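Local coordinates for protein phycocyanobilin lyase subunit beta (Nostoc sp. PCC 7120, PDB 5N3U) that pairs with the alpha subunit to form a lyase and is probably required for attaching the phycocyanobilin chromophore to the phycocyanin alpha chain, at residues P173-T176 with R177-M181; N131-A134 with P135-L139. One frame throughout, in Å; residues are numbered along the deposited sequence.

Overall arrangement
From the N terminus, interaction 2 (131-134 with 135-139) comes first, on helix 130-145; interaction 1 (173-176 with 177-181) follows on helix 171-184. Each is local to a single continuous helix, so neither closes a loop. They stand in series along the chain, neither nested nor crossed, with helix 151-163 between them and their centres about 18 Å apart. Where the helices meet, Leu139 packs on helix 171-184: its CD2 lies 3.6 Å from Pro173 CG, and its CD1 lies 3.7 Å from Ile174 CG1. Interaction 2 also faces the alpha subunit, whereas no other chain of the assembly touches interaction 1.

Interaction 1: residues P173-T176 with R177-M181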
ATOM      1  N   PRO B 173       1.108 -32.759  -9.941  1.00 46.69           N
ATOM      2  CA  PRO B 173       0.960 -31.405 -10.449  1.00 46.68           C
ATOM      3  C   PRO B 173       2.121 -30.505 -10.043  1.00 33.87           C
ATOM      4  O   PRO B 173       2.345 -29.547 -10.755  1.00 38.25           O
ATOM      5  CB  PRO B 173      -0.379 -30.935  -9.839  1.00 50.02           C
ATOM      6  CG  PRO B 173      -0.644 -31.888  -8.721  1.00 47.54           C
ATOM      7  CD  PRO B 173      -0.079 -33.176  -9.172  1.00 49.05           C
ATOM      8  N   ILE B 174       2.764 -30.809  -8.923  1.00 36.49           N
ATOM      9  CA  ILE B 174       3.889 -30.013  -8.373  1.00 42.24           C
ATOM     10  C   ILE B 174       5.106 -30.201  -9.287  1.00 46.34           C
ATOM     11  O   ILE B 174       5.530 -29.237  -9.953  1.00 49.63           O
ATOM     12  CB  ILE B 174       4.190 -30.384  -6.927  1.00 39.94           C
ATOM     13  CG1 ILE B 174       3.041 -29.930  -5.977  1.00 37.90           C
ATOM     14  CG2 ILE B 174       5.483 -29.712  -6.464  1.00 39.43           C
ATOM     15  CD1 ILE B 174       3.088 -30.513  -4.582  1.00 38.31           C
ATOM     16  N   HIS B 175       5.578 -31.453  -9.417  1.00 53.96           N
ATOM     17  CA  HIS B 175       6.584 -31.837 -10.494  1.00 46.01           C
ATOM     18  C   HIS B 175       6.346 -31.166 -11.790  1.00 40.71           C
ATOM     19  O   HIS B 175       7.202 -30.513 -12.345  1.00 43.88           O
ATOM     20  CB  HIS B 175       6.615 -33.335 -10.719  1.00 52.54           C
ATOM     21  CG  HIS B 175       7.234 -34.076  -9.589  1.00 64.28           C
ATOM     22  ND1 HIS B 175       6.973 -35.403  -9.332  1.00 78.67           N
ATOM     23  CD2 HIS B 175       8.091 -33.667  -8.620  1.00 75.99           C
ATOM     24  CE1 HIS B 175       7.655 -35.788  -8.265  1.00 78.51           C
ATOM     25  NE2 HIS B 175       8.341 -34.751  -7.814  1.00 79.68           N
ATOM     26  N   THR B 176       5.119 -31.255 -12.252  1.00 40.62           N
ATOM     27  CA  THR B 176       4.772 -30.734 -13.541  1.00 40.84           C
ATOM     28  C   THR B 176       4.944 -29.259 -13.557  1.00 48.99           C
ATOM     29  O   THR B 176       5.451 -28.694 -14.562  1.00 49.30           O
ATOM     30  CB  THR B 176       3.337 -31.141 -13.887  1.00 47.83           C
ATOM     31  OG1 THR B 176       3.319 -32.547 -14.168  1.00 46.86           O
ATOM     32  CG2 THR B 176       2.770 -30.351 -15.062  1.00 44.82           C
ATOM     33  N   ARG B 177       4.548 -28.602 -12.437  1.00 44.56           N
ATOM     34  CA  ARG B 177       4.559 -27.174 -12.463  1.00 40.08           C
ATOM     35  C   ARG B 177       5.999 -26.693 -12.407  1.00 33.70           C
ATOM     36  O   ARG B 177       6.379 -25.746 -13.085  1.00 37.72           O
ATOM     37  CB  ARG B 177       3.722 -26.622 -11.308  1.00 40.67           C
ATOM     38  CG  ARG B 177       3.757 -25.135 -11.211  1.00 37.69           C
ATOM     39  CD  ARG B 177       3.254 -24.478 -12.424  1.00 38.51           C
ATOM     40  NE  ARG B 177       3.500 -23.054 -12.404  1.00 41.00           N
ATOM     41  CZ  ARG B 177       3.715 -22.320 -13.476  1.00 45.74           C
ATOM     42  NH1 ARG B 177       3.748 -22.887 -14.681  1.00 55.57           N
ATOM     43  NH2 ARG B 177       3.916 -21.022 -13.363  1.00 46.48           N
ATOM     44  N   LEU B 178       6.742 -27.346 -11.561  1.00 33.83           N
ATOM     45  CA  LEU B 178       8.105 -27.024 -11.362  1.00 37.84           C
ATOM     46  C   LEU B 178       8.932 -27.141 -12.652  1.00 45.13           C
ATOM     47  O   LEU B 178       9.713 -26.235 -12.940  1.00 45.84           O
ATOM     48  CB  LEU B 178       8.682 -27.904 -10.276  1.00 35.71           C
ATOM     49  CG  LEU B 178       8.253 -27.647  -8.841  1.00 40.32           C
ATOM     50  CD1 LEU B 178       8.831 -28.603  -7.851  1.00 40.15           C
ATOM     51  CD2 LEU B 178       8.580 -26.261  -8.364  1.00 45.96           C
ATOM     52  N   LYS B 179       8.727 -28.204 -13.445  1.00 50.69           N
ATOM     53  CA  LYS B 179       9.389 -28.305 -14.747  1.00 46.15           C
ATOM     54  C   LYS B 179       9.000 -27.149 -15.656  1.00 49.78           C
ATOM     55  O   LYS B 179       9.881 -26.559 -16.288  1.00 51.13           O
ATOM     56  CB  LYS B 179       9.043 -29.593 -15.465  1.00 56.64           C
ATOM     57  CG  LYS B 179       9.557 -30.858 -14.802  1.00 60.87           C
ATOM     58  CD  LYS B 179       9.169 -32.134 -15.578  1.00 64.11           C
ATOM     59  CE  LYS B 179       8.469 -33.199 -14.699  1.00 61.66           C
ATOM     60  NZ  LYS B 179       9.283 -33.735 -13.551  1.00 63.01           N
ATOM     61  N   GLU B 180       7.713 -26.805 -15.745  1.00 39.95           N
ATOM     62  CA  GLU B 180       7.305 -25.703 -16.604  1.00 44.22           C
ATOM     63  C   GLU B 180       7.983 -24.408 -16.138  1.00 52.15           C
ATOM     64  O   GLU B 180       8.278 -23.530 -16.955  1.00 58.19           O
ATOM     65  CB  GLU B 180       5.791 -25.414 -16.562  1.00 52.17           C
ATOM     66  CG  GLU B 180       4.787 -26.428 -17.106  1.00 57.97           C
ATOM     67  CD  GLU B 180       3.437 -26.376 -16.342  1.00 66.35           C
ATOM     68  OE1 GLU B 180       2.851 -27.465 -16.064  1.00 64.81           O
ATOM     69  OE2 GLU B 180       2.978 -25.255 -15.957  1.00 64.36           O
ATOM     70  N   MET B 181       8.188 -24.251 -14.828  1.00 45.57           N
ATOM     71  CA  MET B 181       8.773 -22.993 -14.337  1.00 47.34           C
ATOM     72  C   MET B 181      10.295 -22.927 -14.562  1.00 43.78           C
ATOM     73  O   MET B 181      10.839 -21.909 -15.003  1.00 44.43           O
ATOM     74  CB  MET B 181       8.424 -22.809 -12.847  1.00 43.32           C
ATOM     75  CG  MET B 181       7.011 -22.307 -12.622  1.00 44.32           C
ATOM     76  SD  MET B 181       6.811 -22.194 -10.827  1.00 36.40           S
ATOM     77  CE  MET B 181       7.543 -20.560 -10.646  1.00 36.86           C
TER
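Ile174 and Leu178 lie side by side on successive turns of helix 171-184, pointing the same way, and Ile174 CG2 rests 3.8 Å from Leu178 CD1. The first torsion of Ile174 (chi1 -69°) keeps CG1 beside the backbone N, which leaves the CG2 branch directed at the leucine. Backbone bonds hold this spacing: Leu178 N reaches Ile174 O at 2.8 Å in an almost straight bond, while Arg177 N is bound to Pro173 O and only weakly to Ile174 O. On the polar flank, Thr176 and Glu180 are crossed at a slant, Thr176 CG2 meeting Glu180 OE1 at 3.1 Å. The methyl faces the carboxylate because the hydroxyl is turned the other way, where OG1 is hydrogen-bonded to Gln172. The same Glu180 OE1 lies 3.2 Å from Thr176 O, an acceptor facing an acceptor, which is probably unfavourable. The carboxylate's other oxygen is engaged: Arg177 NH1 meets Glu180 OE2 at 2.8 Å in a salt bridge, nearly in the guanidinium plane but on the anti side of the carboxylate and 28° out of its plane. Met181 CG sits 3.3 Å above the centre of one guanidinium face, and NE is hydrogen-bonded to Ser146, so the Arg177 group is gripped at its edges and covered on a face. On the exposed side, Lys179 bends back at its third and fourth torsions until NZ is 3.9 Å from His175 CB, oblique to the imidazole ring. The inward packing, with Arg177 against Leu143 of helix 130-145 and both Leu178 and Met181 against Ile158 of helix 151-163, gives this amphipathic helix the layered helix-on-helix packing of a HEAT-like alpha solenoid.

Interaction 2: residues N131-A134 with P135-L139; sequences NQTA and PKKAL
Thr133 O and Ala134 O accept regular helical bonds from Lys137 N and Ala138 N, each 3.0 Å long, but Pro135 has no N-H to offer the turn before it, and the helix kinks there. Its ring fills the place of the missing bond: Pro135 CD lies 3.1 Å from Asn131 O, and Pro135 CG 3.4 Å from Gln132 O. Ala134 CB lies 3.2 Å from Pro135 CD, a tight contact that the peptide link between the two residues largely imposes. The kink falls in the first turns of helix 130-145, within the HEAT-repeat region, where Ala134 and Pro135 both pack on Trp123 and Ala134 and Ala138 on Leu95 of helix 95-104. With an alanine at Pro135, CG and CD are gone, which is likely to open a gap beside Asn131 O and Gln132 O and next to Trp123. Lys137 carries CG beside its backbone N (chi1 -62°), placing that carbon 3.4 Å from Thr133 O and 4.3 Å from Thr133 CG2. The chain bends at its second and third torsions, and NZ forms salt bridges with Glu140 and with Asp64 of the alpha subunit, whose Arg65 packs on both Thr133 and Lys137.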
ATOM      1  N   ASN B 131      -8.968 -33.129   5.824  1.00 26.05           N
ATOM      2  CA  ASN B 131      -7.520 -33.336   5.824  1.00 26.31           C
ATOM      3  C   ASN B 131      -6.937 -33.664   4.446  1.00 29.63           C
ATOM      4  O   ASN B 131      -5.772 -33.424   4.193  1.00 29.43           O
ATOM      5  CB  ASN B 131      -7.132 -34.428   6.834  1.00 29.40           C
ATOM      6  CG  ASN B 131      -7.718 -35.754   6.421  1.00 33.13           C
ATOM      7  OD1 ASN B 131      -8.911 -35.842   6.142  1.00 28.81           O
ATOM      8  ND2 ASN B 131      -6.880 -36.744   6.282  1.00 36.73           N
ATOM      9  N   GLN B 132      -7.761 -34.084   3.509  1.00 27.53           N
ATOM     10  CA  GLN B 132      -7.366 -34.300   2.136  1.00 29.30           C
ATOM     11  C   GLN B 132      -7.692 -33.112   1.242  1.00 32.66           C
ATOM     12  O   GLN B 132      -6.912 -32.751   0.369  1.00 32.26           O
ATOM     13  CB  GLN B 132      -8.094 -35.563   1.592  1.00 33.33           C
ATOM     14  CG  GLN B 132      -7.562 -36.797   2.323  1.00 34.93           C
ATOM     15  CD  GLN B 132      -8.302 -38.096   1.940  1.00 41.67           C
ATOM     16  OE1 GLN B 132      -9.267 -38.082   1.190  1.00 45.24           O
ATOM     17  NE2 GLN B 132      -7.851 -39.204   2.487  1.00 41.39           N
ATOM     18  N   THR B 133      -8.866 -32.531   1.429  1.00 30.74           N
ATOM     19  CA  THR B 133      -9.345 -31.395   0.636  1.00 32.74           C
ATOM     20  C   THR B 133      -8.416 -30.146   0.909  1.00 26.41           C
ATOM     21  O   THR B 133      -8.075 -29.409   0.053  1.00 25.76           O
ATOM     22  CB  THR B 133     -10.782 -30.983   1.147  1.00 32.34           C
ATOM     23  OG1 THR B 133     -11.647 -32.080   1.045  1.00 36.84           O
ATOM     24  CG2 THR B 133     -11.408 -29.811   0.358  1.00 40.04           C
ATOM     25  N   ALA B 134      -8.152 -29.890   2.134  1.00 23.28           N
ATOM     26  CA  ALA B 134      -7.449 -28.687   2.461  1.00 25.55           C
ATOM     27  C   ALA B 134      -6.090 -28.519   1.709  1.00 26.97           C
ATOM     28  O   ALA B 134      -5.813 -27.432   1.142  1.00 23.99           O
ATOM     29  CB  ALA B 134      -7.246 -28.626   3.915  1.00 21.98           C
ATOM     30  N   PRO B 135      -5.228 -29.560   1.745  1.00 25.69           N
ATOM     31  CA  PRO B 135      -3.935 -29.417   1.066  1.00 27.60           C
ATOM     32  C   PRO B 135      -4.092 -29.263  -0.393  1.00 25.07           C
ATOM     33  O   PRO B 135      -3.309 -28.630  -1.048  1.00 24.12           O
ATOM     34  CB  PRO B 135      -3.170 -30.702   1.460  1.00 31.28           C
ATOM     35  CG  PRO B 135      -4.181 -31.621   1.965  1.00 30.04           C
ATOM     36  CD  PRO B 135      -5.252 -30.764   2.588  1.00 27.36           C
ATOM     37  N   LYS B 136      -5.163 -29.810  -0.929  1.00 27.02           N
ATOM     38  CA  LYS B 136      -5.410 -29.653  -2.308  1.00 31.67           C
ATOM     39  C   LYS B 136      -5.827 -28.218  -2.649  1.00 29.34           C
ATOM     40  O   LYS B 136      -5.456 -27.712  -3.674  1.00 25.43           O
ATOM     41  CB  LYS B 136      -6.461 -30.711  -2.778  1.00 40.00           C
ATOM     42  CG  LYS B 136      -7.050 -30.463  -4.152  1.00 49.19           C
ATOM     43  CD  LYS B 136      -6.051 -30.588  -5.303  1.00 63.51           C
ATOM     44  CE  LYS B 136      -6.706 -30.222  -6.657  1.00 66.59           C
ATOM     45  NZ  LYS B 136      -5.738 -29.997  -7.765  1.00 66.12           N
ATOM     46  N   LYS B 137      -6.567 -27.561  -1.795  1.00 24.36           N
ATOM     47  CA  LYS B 137      -6.917 -26.166  -2.045  1.00 25.75           C
ATOM     48  C   LYS B 137      -5.660 -25.300  -1.915  1.00 24.35           C
ATOM     49  O   LYS B 137      -5.487 -24.336  -2.615  1.00 24.25           O
ATOM     50  CB  LYS B 137      -7.923 -25.660  -1.000  1.00 27.98           C
ATOM     51  CG  LYS B 137      -9.263 -26.336  -0.930  1.00 32.15           C
ATOM     52  CD  LYS B 137     -10.030 -26.307  -2.234  1.00 37.60           C
ATOM     53  CE  LYS B 137     -10.548 -24.884  -2.579  1.00 40.84           C
ATOM     54  NZ  LYS B 137     -11.023 -25.080  -4.013  1.00 53.00           N
ATOM     55  N   ALA B 138      -4.777 -25.646  -0.973  1.00 23.52           N
ATOM     56  CA  ALA B 138      -3.531 -24.907  -0.832  1.00 25.02           C
ATOM     57  C   ALA B 138      -2.701 -24.991  -2.093  1.00 27.76           C
ATOM     58  O   ALA B 138      -2.254 -23.977  -2.628  1.00 22.31           O
ATOM     59  CB  ALA B 138      -2.770 -25.421   0.354  1.00 24.85           C
ATOM     60  N   LEU B 139      -2.618 -26.197  -2.638  1.00 25.28           N
ATOM     61  CA  LEU B 139      -1.934 -26.421  -3.872  1.00 26.78           C
ATOM     62  C   LEU B 139      -2.513 -25.585  -4.962  1.00 23.90           C
ATOM     63  O   LEU B 139      -1.759 -24.894  -5.668  1.00 24.77           O
ATOM     64  CB  LEU B 139      -1.975 -27.950  -4.227  1.00 29.56           C
ATOM     65  CG  LEU B 139      -1.453 -28.299  -5.612  1.00 30.94           C
ATOM     66  CD1 LEU B 139       0.003 -27.899  -5.734  1.00 32.30           C
ATOM     67  CD2 LEU B 139      -1.652 -29.801  -5.932  1.00 34.66           C
TER